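PDB 2B67: COG0778: Nitroreductase from Streptococcus pneumoniae, which binds FMN and, as a nitroreductase-family flavoprotein, probably carries out NAD(P)H-dependent reductions. Local coordinates for the interface of chains A and B. Coordinates in Å, arbitrary orientation; residue numbers count along the deposited sequence, not the author numbering. Chains: chain A/B, COG0778: Nitroreductase.

The interface of chains A and B. Residues chain A 6, 39-40, 136-137, 140-141, 144; chain B 6, 39-40, 136-137, 140-141, 144.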
# COMPACT_ATOMS: atom_id res chain seq x y z
N PHE A 6 9.38 12.49 9.14
CA PHE A 6 8.88 11.31 8.44
C PHE A 6 10.00 10.62 7.64
O PHE A 6 10.06 9.41 7.58
CB PHE A 6 7.65 11.64 7.58
CG PHE A 6 7.06 10.46 6.87
CD1 PHE A 6 6.49 9.40 7.58
CD2 PHE A 6 7.07 10.40 5.49
CE1 PHE A 6 5.94 8.32 6.92
CE2 PHE A 6 6.53 9.33 4.81
CZ PHE A 6 5.98 8.26 5.52
N ALA A 39 -5.21 4.35 7.95
CA ALA A 39 -4.98 4.36 6.48
C ALA A 39 -6.24 4.62 5.68
O ALA A 39 -7.29 4.07 6.03
CB ALA A 39 -4.46 3.02 6.04
N PRO A 40 -6.13 5.36 4.55
CA PRO A 40 -7.27 5.47 3.65
C PRO A 40 -7.46 4.13 2.92
O PRO A 40 -6.53 3.29 2.87
CB PRO A 40 -6.82 6.56 2.65
CG PRO A 40 -5.30 6.33 2.53
CD PRO A 40 -4.94 6.08 4.02
N GLY A 136 -1.86 -3.24 0.32
CA GLY A 136 -0.62 -2.47 0.22
C GLY A 136 -0.67 -1.19 1.04
O GLY A 136 0.26 -0.89 1.82
N LEU A 137 -1.75 -0.42 0.89
CA LEU A 137 -1.92 0.80 1.69
C LEU A 137 -1.74 0.54 3.19
O LEU A 137 -0.92 1.19 3.83
CB LEU A 137 -3.28 1.44 1.43
CG LEU A 137 -3.51 2.05 0.04
CD1 LEU A 137 -5.00 2.37 -0.10
CD2 LEU A 137 -2.64 3.31 -0.13
N MSE A 140 1.86 -0.95 4.50
CA MSE A 140 2.82 0.17 4.65
C MSE A 140 2.65 0.96 5.98
O MSE A 140 3.63 1.22 6.70
CB MSE A 140 2.69 1.15 3.49
CG MSE A 140 3.67 2.34 3.54
SE MSE A 140 5.43 1.74 2.89
CE MSE A 140 6.39 1.40 4.55
N ASN A 141 1.41 1.30 6.29
CA ASN A 141 1.11 2.09 7.50
C ASN A 141 1.48 1.26 8.75
O ASN A 141 2.07 1.78 9.70
CB ASN A 141 -0.38 2.51 7.51
CG ASN A 141 -0.60 3.91 8.11
OD1 ASN A 141 0.31 4.75 8.13
ND2 ASN A 141 -1.81 4.17 8.58
N LEU A 144 5.36 0.98 9.30
CA LEU A 144 5.80 2.29 9.80
C LEU A 144 5.41 2.49 11.25
O LEU A 144 6.24 2.96 12.06
CB LEU A 144 5.26 3.45 8.94
CG LEU A 144 5.89 3.53 7.55
CD1 LEU A 144 5.03 4.48 6.67
CD2 LEU A 144 7.32 4.01 7.66
N PHE B 6 4.16 9.40 14.84
CA PHE B 6 3.53 8.82 13.67
C PHE B 6 2.02 8.80 13.81
O PHE B 6 1.31 9.04 12.84
CB PHE B 6 4.08 7.41 13.39
CG PHE B 6 3.63 6.82 12.09
CD1 PHE B 6 3.83 7.50 10.90
CD2 PHE B 6 3.00 5.59 12.05
CE1 PHE B 6 3.40 6.93 9.67
CE2 PHE B 6 2.58 5.01 10.86
CZ PHE B 6 2.78 5.67 9.67
N ALA B 39 9.88 3.27 0.39
CA ALA B 39 8.95 2.17 0.62
C ALA B 39 9.56 0.85 0.22
O ALA B 39 10.25 0.79 -0.79
CB ALA B 39 7.67 2.40 -0.21
N PRO B 40 9.28 -0.23 0.99
CA PRO B 40 9.76 -1.52 0.50
C PRO B 40 8.87 -1.94 -0.67
O PRO B 40 7.77 -1.39 -0.86
CB PRO B 40 9.53 -2.46 1.70
CG PRO B 40 8.37 -1.81 2.47
CD PRO B 40 8.50 -0.34 2.25
N GLY B 136 -0.09 0.21 -3.77
CA GLY B 136 -0.65 0.55 -2.45
C GLY B 136 0.46 0.90 -1.44
O GLY B 136 0.36 1.89 -0.69
N LEU B 137 1.53 0.11 -1.42
CA LEU B 137 2.61 0.38 -0.44
C LEU B 137 3.20 1.78 -0.63
O LEU B 137 3.38 2.52 0.33
CB LEU B 137 3.74 -0.64 -0.54
CG LEU B 137 3.43 -2.10 -0.19
CD1 LEU B 137 4.62 -3.02 -0.69
CD2 LEU B 137 3.23 -2.24 1.33
N MSE B 140 0.65 4.85 -0.11
CA MSE B 140 0.51 5.19 1.31
C MSE B 140 1.67 6.08 1.77
O MSE B 140 1.45 7.09 2.46
CB MSE B 140 0.46 3.91 2.18
CG MSE B 140 0.39 4.21 3.66
SE MSE B 140 -1.46 4.62 4.16
CE MSE B 140 -1.41 6.41 4.70
N ASN B 141 2.89 5.70 1.37
CA ASN B 141 4.13 6.41 1.79
C ASN B 141 4.16 7.83 1.21
O ASN B 141 4.57 8.76 1.90
CB ASN B 141 5.42 5.62 1.43
CG ASN B 141 6.52 5.70 2.53
OD1 ASN B 141 6.22 5.93 3.68
ND2 ASN B 141 7.78 5.47 2.15
N LEU B 144 1.60 10.11 3.11
CA LEU B 144 2.19 10.53 4.39
C LEU B 144 3.30 11.56 4.23
O LEU B 144 3.37 12.53 5.01
CB LEU B 144 2.71 9.34 5.18
CG LEU B 144 1.62 8.35 5.66
CD1 LEU B 144 2.25 7.03 6.15
CD2 LEU B 144 0.74 8.99 6.73
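Helix 124-148 of each chain packs against its two-fold mate, and the two backbones come together at A:Gly136 and B:Gly136, whose CA atoms lie 4.0 Å apart. This is part of a two-fold A-B interface, probably that of the homodimer usual in this family. One turn on, the selenomethionines A:Met140 and B:Met140 cross obliquely near the axis, CG to CG at 3.8 Å. Each sets CG anti to its backbone N (chi1 -179° in A:Met140), then bends at chi2 and chi3, so the selenium end turns away from the axis along the partner. A:Met140 thus runs past the main-chain carbonyl of B:Leu137, with SE 3.4 Å from that O, and its methyl CE ends against the CD methylene of B:Pro40, 3.6 Å away. B:Ala39 CB also touches the selenium. B:Pro40 belongs to the FMN pocket, so the contact abuts the flavin site. A:Leu137, with CG beside its own backbone N, points CD2 at the carbonyl of B:Gly136. Toward the other end, A:Phe6 from helix 5-12 reaches in with CG anti to N (chi1 -178°). B:Leu144 lays its CB over the ring face, 3.9 Å from the centroid, while the CD1 methyls of A:Leu144 and B:Leu144 meet tip to tip. Ring and B:Asn141 amide planes stand 69° apart, and the amide oxygen OD1 of B:Asn141 lies 3.6 Å from A:Phe6 CE2.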